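Local coordinates for gamma-glutamyltranspeptidase (Streptomyces lincolnensis, PDB 6J3A), which is an LmbA-like homologue of gamma-glutamyltranspeptidases in the Ntn-hydrolase superfamily and probably acts as a transferase, though its exact reaction is not established, at residues A[70-75]-A[487-492]; A[292-297]-A[302-307]; A[514-519]-A[530-535]; A[536-541]-A[561-566]. All blocks are in the same frame, centred on the assembly; numbering follows the deposited sequence.

From the N terminus, contact 1 opens at residues 70-75 and closes a very long loop at 487-492, tying the lead-in to strand 73-77 to strand 486-490. Contact 2 falls wholly within that loop and is short in sequence: it folds 292-297 back on helix 299-319, which follows. Contacts 3 and 4 come afterwards in series. Contact 3 packs helix 506-519 on helix 529-534, and contact 4, which starts at the next residue, joins 536-541 to the entry of helix 565-573. No two loops cross. In space, contacts 2, 3 and 4 touch one another pairwise, whereas contact 1 touches contact 3 through Ala-488 and Phe-514.

Contact 1: residues A[70-75]-A[487-492]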
# COMPACT_ATOMS: atom_id res chain seq x y z
N GLY A 70 -4.94 -20.74 21.33
CA GLY A 70 -4.46 -22.13 21.23
C GLY A 70 -3.31 -22.46 20.29
O GLY A 70 -2.42 -21.65 20.02
N GLU A 71 -3.36 -23.70 19.79
CA GLU A 71 -2.27 -24.36 19.06
C GLU A 71 -2.21 -24.00 17.58
O GLU A 71 -3.24 -23.92 16.90
CB GLU A 71 -2.41 -25.89 19.16
CG GLU A 71 -1.76 -26.53 20.38
CD GLU A 71 -2.09 -28.02 20.48
OE1 GLU A 71 -2.15 -28.53 21.62
OE2 GLU A 71 -2.30 -28.69 19.42
N VAL A 72 -0.97 -23.85 17.09
CA VAL A 72 -0.72 -23.73 15.66
C VAL A 72 -1.10 -25.06 14.98
O VAL A 72 -0.62 -26.13 15.35
CB VAL A 72 0.74 -23.33 15.35
CG1 VAL A 72 1.01 -23.31 13.85
CG2 VAL A 72 1.01 -21.95 15.89
N ARG A 73 -1.93 -24.95 13.95
CA ARG A 73 -2.63 -26.08 13.38
C ARG A 73 -2.61 -25.91 11.85
O ARG A 73 -2.68 -24.80 11.35
CB ARG A 73 -4.06 -26.09 13.94
CG ARG A 73 -4.79 -27.42 13.95
CD ARG A 73 -4.28 -28.36 15.02
NE ARG A 73 -5.01 -29.63 14.94
CZ ARG A 73 -4.50 -30.86 15.08
NH1 ARG A 73 -3.21 -31.06 15.33
NH2 ARG A 73 -5.31 -31.91 14.96
N VAL A 74 -2.44 -27.03 11.14
CA VAL A 74 -2.43 -27.07 9.67
C VAL A 74 -3.78 -27.61 9.18
O VAL A 74 -4.27 -28.60 9.70
CB VAL A 74 -1.31 -28.00 9.13
CG1 VAL A 74 -1.46 -28.26 7.64
CG2 VAL A 74 0.06 -27.40 9.39
N LEU A 75 -4.33 -26.95 8.16
CA LEU A 75 -5.55 -27.40 7.49
C LEU A 75 -5.17 -27.78 6.06
O LEU A 75 -4.89 -26.92 5.23
CB LEU A 75 -6.65 -26.34 7.53
CG LEU A 75 -7.94 -26.61 6.75
CD1 LEU A 75 -8.48 -28.02 6.94
CD2 LEU A 75 -8.99 -25.60 7.16
N ILE A 487 4.25 -19.95 9.63
CA ILE A 487 3.96 -19.17 10.82
C ILE A 487 5.19 -19.25 11.73
O ILE A 487 5.75 -20.32 11.93
CB ILE A 487 2.66 -19.65 11.53
CG1 ILE A 487 1.44 -19.19 10.73
CG2 ILE A 487 2.60 -19.11 12.96
CD1 ILE A 487 0.09 -19.49 11.36
N ALA A 488 5.62 -18.11 12.25
CA ALA A 488 6.77 -18.08 13.15
C ALA A 488 6.35 -17.70 14.56
O ALA A 488 5.57 -16.79 14.75
CB ALA A 488 7.84 -17.12 12.66
N LEU A 489 6.87 -18.46 15.52
CA LEU A 489 6.74 -18.16 16.94
C LEU A 489 8.03 -17.53 17.46
O LEU A 489 9.12 -17.79 16.94
CB LEU A 489 6.42 -19.43 17.73
CG LEU A 489 5.47 -20.46 17.12
CD1 LEU A 489 5.19 -21.60 18.09
CD2 LEU A 489 4.16 -19.81 16.73
N ARG A 490 7.89 -16.69 18.48
CA ARG A 490 9.03 -16.19 19.25
C ARG A 490 8.72 -16.52 20.69
O ARG A 490 7.69 -16.07 21.21
CB ARG A 490 9.21 -14.68 19.05
CG ARG A 490 10.38 -14.05 19.78
CD ARG A 490 11.70 -14.41 19.14
NE ARG A 490 12.82 -13.72 19.79
CZ ARG A 490 13.37 -14.05 20.96
NH1 ARG A 490 12.92 -15.09 21.68
NH2 ARG A 490 14.38 -13.33 21.44
N ASP A 491 9.58 -17.32 21.32
CA ASP A 491 9.36 -17.81 22.70
C ASP A 491 8.01 -18.56 22.82
O ASP A 491 7.28 -18.45 23.82
CB ASP A 491 9.44 -16.63 23.69
CG ASP A 491 10.27 -16.93 24.93
OD1 ASP A 491 11.32 -17.60 24.84
OD2 ASP A 491 9.88 -16.45 26.02
N GLY A 492 7.69 -19.33 21.77
CA GLY A 492 6.47 -20.14 21.75
C GLY A 492 5.16 -19.41 21.53
O GLY A 492 4.09 -20.00 21.68
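Val-72 meets Ile-487 and Leu-489 through a single methyl, CG2, in a small apolar contact between the residue just before strand 73-77 and strand 486-490. The family belongs to the Ntn-hydrolase clan, whose fold is an alpha-beta-beta-alpha sandwich, and this is a peripheral apolar contact among its strands. The backbones do not pair here: the nearest CA atoms, those of Val-72 and Ile-487, are 8.1 Å apart, so the link is made by side chains, and it buries 110 Å² in all.

The orientation of Val-72 decides which branch touches. With CG1 anti to the backbone N (chi1 176°), CG2 is left beside that nitrogen and faces the other strand. Its nearer partner is Leu-489, whose CD2 lies 3.9 Å from Val-72 CG2. The two side chains slide past one another in opposite directions instead of meeting end on. Ile-487 offers its own branch methyl from the same strand, since residues 487 and 489 both turn their CB atoms toward Val-72 while Ala-488 between them turns away.

Around this cluster, Val-72 also touches Ala-66 of strand 61-66, Pro-260 of strand 256-265 and Cys-271 of strand 268-272. Ile-487 reaches Leu-64 and Ala-66, and Leu-489 rests on Thr-269 and Pro-494. The valine is thus held among several strands, with a partly buried apolar setting. The three methyls form a nearly equilateral triangle: Ile-487 CG2 is 4.4 Å from Val-72 CG2 and 4.1 Å from Leu-489 CD2.

Contact 2: residues A[292-297]-A[302-307]; sequences ELPEYG and VHLLVE
Leu-304 packs against Leu-293 and Pro-294, a contact within the loop linking two consecutive helices: the chain leaving helix 280-288 turns back along the first turns of helix 299-319. One methyl carries the first shell. Leu-304 CD2 lies 3.6 Å from Pro-294 CD and 4.0 Å from Leu-293 CD2, so it touches the proline ring and the leucine end at once. Both loop side chains cross Leu-304 at about a right angle.

Two torsions of Leu-304 explain the choice of branch. Chi1 (175°) sets CG anti to the backbone N, and chi2 (69°) then turns CD2, not CD1, to the loop. Leu-293 does not aim its CB straight at the helix, yet its CD2 reaches across. The join buries only 134 Å² and lies toward the surface.

Further out, on the helical side, the bond from Val-306 N to Val-302 O, 2.9 Å, spans the turn that carries Leu-304, and Leu-305 packs on Leu-289 and Trp-538. His-303 hydrogen-bonds through NE2 to Gly-345 O and through ND1 to His-576 NE2, tying the same turn to these other parts of the chain. On the loop side, Tyr-296 stacks edge-to-face on Tyr-301 and hydrogen-bonds through OH to Arg-520 NH1, while Glu-295 O accepts a bond from Ser-298 OG. Gly-297 then takes a positive phi of 75° as the chain approaches the helix. The second methyl of Leu-304 faces elsewhere, its CD1 lying 5.7 Å from Pro-294 CG.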
# COMPACT_ATOMS: atom_id res chain seq x y z
N GLU A 292 26.90 -19.81 14.86
CA GLU A 292 27.62 -18.57 14.63
C GLU A 292 27.63 -18.20 13.15
O GLU A 292 28.55 -18.56 12.41
CB GLU A 292 29.05 -18.79 15.13
CG GLU A 292 30.02 -17.63 15.00
CD GLU A 292 31.15 -17.71 16.03
OE1 GLU A 292 32.29 -17.35 15.68
OE2 GLU A 292 30.89 -18.14 17.19
N LEU A 293 26.60 -17.47 12.72
CA LEU A 293 26.42 -17.17 11.29
C LEU A 293 27.41 -16.10 10.82
O LEU A 293 27.85 -15.28 11.63
CB LEU A 293 24.99 -16.71 10.99
CG LEU A 293 23.90 -17.75 11.23
CD1 LEU A 293 22.52 -17.11 11.16
CD2 LEU A 293 24.01 -18.90 10.23
N PRO A 294 27.75 -16.11 9.51
CA PRO A 294 28.51 -14.97 8.99
C PRO A 294 27.68 -13.69 8.99
O PRO A 294 26.47 -13.71 9.27
CB PRO A 294 28.86 -15.39 7.55
CG PRO A 294 28.64 -16.86 7.48
CD PRO A 294 27.58 -17.16 8.49
N GLU A 295 28.37 -12.59 8.70
CA GLU A 295 27.76 -11.26 8.59
C GLU A 295 26.52 -11.34 7.72
O GLU A 295 26.58 -11.86 6.60
CB GLU A 295 28.77 -10.29 7.96
CG GLU A 295 28.23 -8.90 7.58
CD GLU A 295 28.65 -7.77 8.52
OE1 GLU A 295 28.36 -6.60 8.17
OE2 GLU A 295 29.25 -8.03 9.60
N TYR A 296 25.40 -10.83 8.22
CA TYR A 296 24.19 -10.74 7.42
C TYR A 296 24.44 -10.00 6.09
O TYR A 296 25.09 -8.96 6.06
CB TYR A 296 23.06 -10.06 8.20
CG TYR A 296 21.88 -9.69 7.32
CD1 TYR A 296 20.92 -10.64 6.97
CD2 TYR A 296 21.75 -8.40 6.82
CE1 TYR A 296 19.84 -10.30 6.15
CE2 TYR A 296 20.69 -8.05 6.00
CZ TYR A 296 19.73 -9.00 5.66
OH TYR A 296 18.68 -8.63 4.84
N GLY A 297 23.93 -10.57 5.00
CA GLY A 297 24.07 -9.98 3.66
C GLY A 297 25.42 -10.11 2.99
O GLY A 297 25.60 -9.62 1.86
N VAL A 302 25.56 -15.62 2.00
CA VAL A 302 24.83 -16.12 0.84
C VAL A 302 25.28 -17.54 0.48
O VAL A 302 24.46 -18.46 0.47
CB VAL A 302 25.00 -15.18 -0.38
CG1 VAL A 302 24.47 -15.81 -1.67
CG2 VAL A 302 24.29 -13.88 -0.12
N HIS A 303 26.58 -17.67 0.18
CA HIS A 303 27.22 -18.97 -0.11
C HIS A 303 26.78 -20.07 0.85
O HIS A 303 26.33 -21.13 0.42
CB HIS A 303 28.76 -18.85 -0.06
CG HIS A 303 29.47 -20.16 -0.25
ND1 HIS A 303 29.71 -20.71 -1.49
CD2 HIS A 303 29.95 -21.05 0.65
CE1 HIS A 303 30.31 -21.87 -1.35
NE2 HIS A 303 30.47 -22.11 -0.06
N LEU A 304 26.92 -19.80 2.14
CA LEU A 304 26.50 -20.72 3.20
C LEU A 304 25.05 -21.19 3.04
O LEU A 304 24.77 -22.37 3.17
CB LEU A 304 26.67 -20.07 4.58
CG LEU A 304 26.15 -20.89 5.76
CD1 LEU A 304 27.02 -22.12 5.98
CD2 LEU A 304 26.08 -20.06 7.03
N LEU A 305 24.15 -20.24 2.79
CA LEU A 305 22.74 -20.54 2.60
C LEU A 305 22.42 -21.29 1.31
O LEU A 305 21.49 -22.09 1.28
CB LEU A 305 21.91 -19.25 2.64
CG LEU A 305 21.92 -18.49 3.98
CD1 LEU A 305 20.91 -17.35 3.96
CD2 LEU A 305 21.65 -19.39 5.18
N VAL A 306 23.18 -21.02 0.24
CA VAL A 306 22.97 -21.68 -1.06
C VAL A 306 23.33 -23.17 -0.95
O VAL A 306 22.52 -24.06 -1.27
CB VAL A 306 23.76 -20.96 -2.19
CG1 VAL A 306 23.77 -21.76 -3.49
CG2 VAL A 306 23.19 -19.58 -2.44
N GLU A 307 24.54 -23.43 -0.49
CA GLU A 307 25.00 -24.80 -0.29
C GLU A 307 24.09 -25.57 0.67
O GLU A 307 23.74 -26.72 0.42
CB GLU A 307 26.46 -24.81 0.17
CG GLU A 307 27.44 -24.24 -0.85
CD GLU A 307 27.21 -24.81 -2.22
OE1 GLU A 307 26.60 -24.10 -3.05
OE2 GLU A 307 27.59 -25.98 -2.45

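Contact 3: residues A[514-519]-A[530-535]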
# COMPACT_ATOMS: atom_id res chain seq x y z
N PHE A 514 12.80 -14.82 6.33
CA PHE A 514 12.70 -15.09 7.77
C PHE A 514 14.00 -14.82 8.52
O PHE A 514 13.96 -14.26 9.62
CB PHE A 514 12.28 -16.53 8.03
CG PHE A 514 12.40 -16.94 9.47
CD1 PHE A 514 11.34 -16.73 10.35
CD2 PHE A 514 13.57 -17.53 9.95
CE1 PHE A 514 11.44 -17.12 11.68
CE2 PHE A 514 13.68 -17.91 11.27
CZ PHE A 514 12.62 -17.70 12.14
N LEU A 515 15.13 -15.23 7.95
CA LEU A 515 16.43 -14.89 8.55
C LEU A 515 16.68 -13.37 8.57
O LEU A 515 17.16 -12.81 9.57
CB LEU A 515 17.59 -15.61 7.84
CG LEU A 515 17.68 -17.13 8.01
CD1 LEU A 515 18.87 -17.68 7.24
CD2 LEU A 515 17.78 -17.55 9.46
N ALA A 516 16.35 -12.71 7.48
CA ALA A 516 16.45 -11.26 7.45
C ALA A 516 15.61 -10.63 8.57
O ALA A 516 16.10 -9.78 9.30
CB ALA A 516 16.07 -10.71 6.10
N VAL A 517 14.36 -11.08 8.73
CA VAL A 517 13.50 -10.56 9.80
C VAL A 517 14.17 -10.71 11.18
O VAL A 517 14.14 -9.80 11.99
CB VAL A 517 12.12 -11.24 9.85
CG1 VAL A 517 11.32 -10.77 11.06
CG2 VAL A 517 11.33 -10.98 8.57
N ALA A 518 14.76 -11.87 11.43
CA ALA A 518 15.39 -12.17 12.71
C ALA A 518 16.73 -11.48 12.90
O ALA A 518 17.11 -11.20 14.04
CB ALA A 518 15.55 -13.66 12.86
N LEU A 519 17.44 -11.21 11.80
CA LEU A 519 18.78 -10.60 11.85
C LEU A 519 18.81 -9.11 11.64
O LEU A 519 19.75 -8.47 12.09
CB LEU A 519 19.71 -11.27 10.83
CG LEU A 519 20.01 -12.76 11.07
CD1 LEU A 519 21.02 -13.24 10.04
CD2 LEU A 519 20.51 -13.06 12.48
N GLN A 530 9.13 -5.07 5.87
CA GLN A 530 9.27 -4.56 4.50
C GLN A 530 10.73 -4.43 4.04
O GLN A 530 11.03 -4.66 2.87
CB GLN A 530 8.52 -3.24 4.31
CG GLN A 530 8.45 -2.75 2.86
CD GLN A 530 7.58 -3.60 1.97
OE1 GLN A 530 6.41 -3.86 2.29
NE2 GLN A 530 8.12 -4.02 0.82
N GLY A 531 11.62 -4.06 4.95
CA GLY A 531 13.05 -3.99 4.63
C GLY A 531 13.59 -5.37 4.28
O GLY A 531 14.49 -5.50 3.43
N ALA A 532 13.05 -6.39 4.95
CA ALA A 532 13.40 -7.78 4.66
C ALA A 532 12.87 -8.21 3.29
O ALA A 532 13.58 -8.84 2.52
CB ALA A 532 12.89 -8.71 5.75
N ILE A 533 11.63 -7.83 2.98
CA ILE A 533 11.03 -8.10 1.67
C ILE A 533 11.75 -7.37 0.53
O ILE A 533 12.07 -7.99 -0.48
CB ILE A 533 9.55 -7.71 1.66
CG1 ILE A 533 8.76 -8.68 2.55
CG2 ILE A 533 9.01 -7.73 0.23
CD1 ILE A 533 7.28 -8.40 2.67
N ASP A 534 11.94 -6.06 0.69
CA ASP A 534 12.73 -5.24 -0.25
C ASP A 534 14.11 -5.80 -0.49
O ASP A 534 14.61 -5.74 -1.61
CB ASP A 534 12.89 -3.79 0.24
CG ASP A 534 11.67 -2.91 -0.03
OD1 ASP A 534 10.56 -3.41 -0.29
OD2 ASP A 534 11.85 -1.67 0.04
N ALA A 535 14.74 -6.36 0.55
CA ALA A 535 16.11 -6.86 0.45
C ALA A 535 16.32 -7.70 -0.82
O ALA A 535 15.44 -8.50 -1.20
CB ALA A 535 16.48 -7.67 1.68
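Val-517 has CG1 anti to its own nitrogen (chi1 174°), and this torsion leaves CG2 beside the nitrogen, where it meets Ala-532 of the neighbouring helix. The branch assignment is clear from the distances: Val-517 CG2 is 3.9 Å from Ala-532 CB, whereas Val-517 CG1 is 5.9 Å from it. Ala-516 needs no torsion to take part, because its CB points toward the other helix and comes within 3.8 Å of Ala-532 CB. Ala-532 CB thus touches two consecutive residues of one helix, and its two partners lie nearly 90° apart.

Small side chains permit a close approach of the backbones, with only 5.4 Å between the CA atoms of Ala-516 and Ala-532. All three touching residues are buried, and the contact is purely apolar. Elsewhere on the short helix, Gln-530 NE2 donates to Asp-534 OD1 at 2.7 Å, one turn on. The acceptor lies in the amide plane of Gln-530, but the donor stands above the carboxylate plane by 36°. Asp-534 OD2 further accepts a bond from Thr-4 N.

Helix 506-519 also packs on other elements: Val-517 and Phe-514 rest on Met-496 of strand 493-499, and Leu-515 packs on helix 299-319, while helix 529-534 sets Ile-533 against Ala-604 of strand 601-605.

Contact 4: residues A[536-541]-A[561-566]; sequences PNWHND and ARMDPG
Pro-536 and Met-563 bury most of this contact, with Arg-562 third. It joins the lead-in to strand 538-540, an outer strand of a three-stranded mixed sheet, to the turn of a beta-alpha-beta unit, where strand 556-560 passes into helix 565-573.

Pro-536 lies against the turn itself: its CG is 3.7 Å from Arg-562 O, and its CB is 4.0 Å from Met-563 CB. Arg-562 bends at chi3 (-78°) and brings its guanidinium back across the proline at about a right angle, so that Pro-536 CG lies over one face, displaced toward the rim. That group has other partners: NH1 forms a salt bridge with Glu-560 OE2, and NH2 reaches Asp-534 O in a hydrogen bond modelled too short for its length to be trusted.

Met-563 extends with CG anti to the backbone N (chi1 -177°) and then bends at chi3, which carries its terminal methyl to the buried indole of Trp-538. Trp-538 also stacks on His-512. The methyl approaches the indole obliquely: Met-563 CE lies 3.7 Å from Trp-538 CE3 and 4.0 Å from Pro-536 O.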
# COMPACT_ATOMS: atom_id res chain seq x y z
N PRO A 536 17.47 -7.51 -1.49
CA PRO A 536 17.83 -8.38 -2.60
C PRO A 536 17.70 -9.84 -2.20
O PRO A 536 18.22 -10.24 -1.15
CB PRO A 536 19.30 -8.02 -2.88
CG PRO A 536 19.41 -6.60 -2.47
CD PRO A 536 18.49 -6.46 -1.27
N ASN A 537 16.97 -10.60 -3.01
CA ASN A 537 16.73 -12.01 -2.76
C ASN A 537 17.35 -12.81 -3.90
O ASN A 537 17.78 -12.23 -4.91
CB ASN A 537 15.21 -12.27 -2.61
CG ASN A 537 14.88 -13.43 -1.67
OD1 ASN A 537 15.65 -14.35 -1.54
ND2 ASN A 537 13.73 -13.37 -1.01
N TRP A 538 17.43 -14.13 -3.72
CA TRP A 538 18.10 -15.03 -4.66
C TRP A 538 17.52 -16.43 -4.53
O TRP A 538 16.83 -16.72 -3.56
CB TRP A 538 19.61 -15.08 -4.38
CG TRP A 538 19.94 -15.76 -3.05
CD1 TRP A 538 20.29 -17.07 -2.84
CD2 TRP A 538 19.90 -15.16 -1.75
NE1 TRP A 538 20.48 -17.31 -1.50
CE2 TRP A 538 20.25 -16.16 -0.81
CE3 TRP A 538 19.60 -13.87 -1.28
CZ2 TRP A 538 20.30 -15.91 0.57
CZ3 TRP A 538 19.66 -13.62 0.10
CH2 TRP A 538 20.01 -14.64 1.00
N HIS A 539 17.84 -17.29 -5.48
CA HIS A 539 17.49 -18.73 -5.42
C HIS A 539 18.49 -19.53 -6.21
O HIS A 539 19.19 -18.98 -7.06
CB HIS A 539 16.09 -18.99 -5.97
CG HIS A 539 15.99 -18.87 -7.47
ND1 HIS A 539 15.87 -19.97 -8.30
CD2 HIS A 539 15.96 -17.79 -8.28
CE1 HIS A 539 15.78 -19.56 -9.55
NE2 HIS A 539 15.83 -18.24 -9.57
N ASN A 540 18.54 -20.84 -5.95
CA ASN A 540 19.27 -21.78 -6.82
C ASN A 540 18.31 -22.74 -7.52
O ASN A 540 17.15 -22.89 -7.11
CB ASN A 540 20.35 -22.53 -6.03
CG ASN A 540 19.81 -23.69 -5.22
OD1 ASN A 540 19.55 -24.77 -5.75
ND2 ASN A 540 19.69 -23.49 -3.91
N ASP A 541 18.81 -23.39 -8.57
CA ASP A 541 18.05 -24.40 -9.33
C ASP A 541 18.83 -25.72 -9.46
O ASP A 541 18.62 -26.48 -10.41
CB ASP A 541 17.68 -23.90 -10.73
CG ASP A 541 16.60 -22.84 -10.72
OD1 ASP A 541 15.53 -23.03 -10.09
OD2 ASP A 541 16.82 -21.81 -11.39
N ALA A 561 19.69 -8.06 -9.66
CA ALA A 561 20.71 -7.11 -10.12
C ALA A 561 21.14 -6.11 -9.05
O ALA A 561 22.22 -5.54 -9.16
CB ALA A 561 20.25 -6.37 -11.37
N ARG A 562 20.30 -5.89 -8.03
CA ARG A 562 20.58 -4.90 -6.97
C ARG A 562 21.30 -5.49 -5.77
O ARG A 562 21.62 -4.75 -4.84
CB ARG A 562 19.34 -4.08 -6.54
CG ARG A 562 17.99 -4.72 -6.80
CD ARG A 562 16.83 -3.78 -6.56
NE ARG A 562 16.56 -3.63 -5.14
CZ ARG A 562 15.97 -4.53 -4.36
NH1 ARG A 562 15.55 -5.71 -4.82
NH2 ARG A 562 15.81 -4.24 -3.08
N MET A 563 21.57 -6.79 -5.79
CA MET A 563 22.58 -7.37 -4.90
C MET A 563 23.95 -6.80 -5.28
O MET A 563 24.20 -6.53 -6.45
CB MET A 563 22.58 -8.90 -5.01
CG MET A 563 23.55 -9.61 -4.06
SD MET A 563 23.15 -11.35 -3.78
CE MET A 563 21.76 -11.20 -2.67
N ASP A 564 24.81 -6.60 -4.28
CA ASP A 564 26.16 -6.05 -4.49
C ASP A 564 26.89 -6.86 -5.58
O ASP A 564 26.91 -8.09 -5.49
CB ASP A 564 26.95 -6.10 -3.18
N PRO A 565 27.47 -6.18 -6.60
CA PRO A 565 28.10 -6.94 -7.70
C PRO A 565 29.35 -7.72 -7.29
O PRO A 565 29.76 -8.63 -8.00
CB PRO A 565 28.48 -5.86 -8.73
CG PRO A 565 27.73 -4.64 -8.34
CD PRO A 565 27.54 -4.73 -6.85
N GLY A 566 29.96 -7.32 -6.17
CA GLY A 566 31.12 -8.01 -5.59
C GLY A 566 30.77 -9.30 -4.86
O GLY A 566 31.66 -10.13 -4.60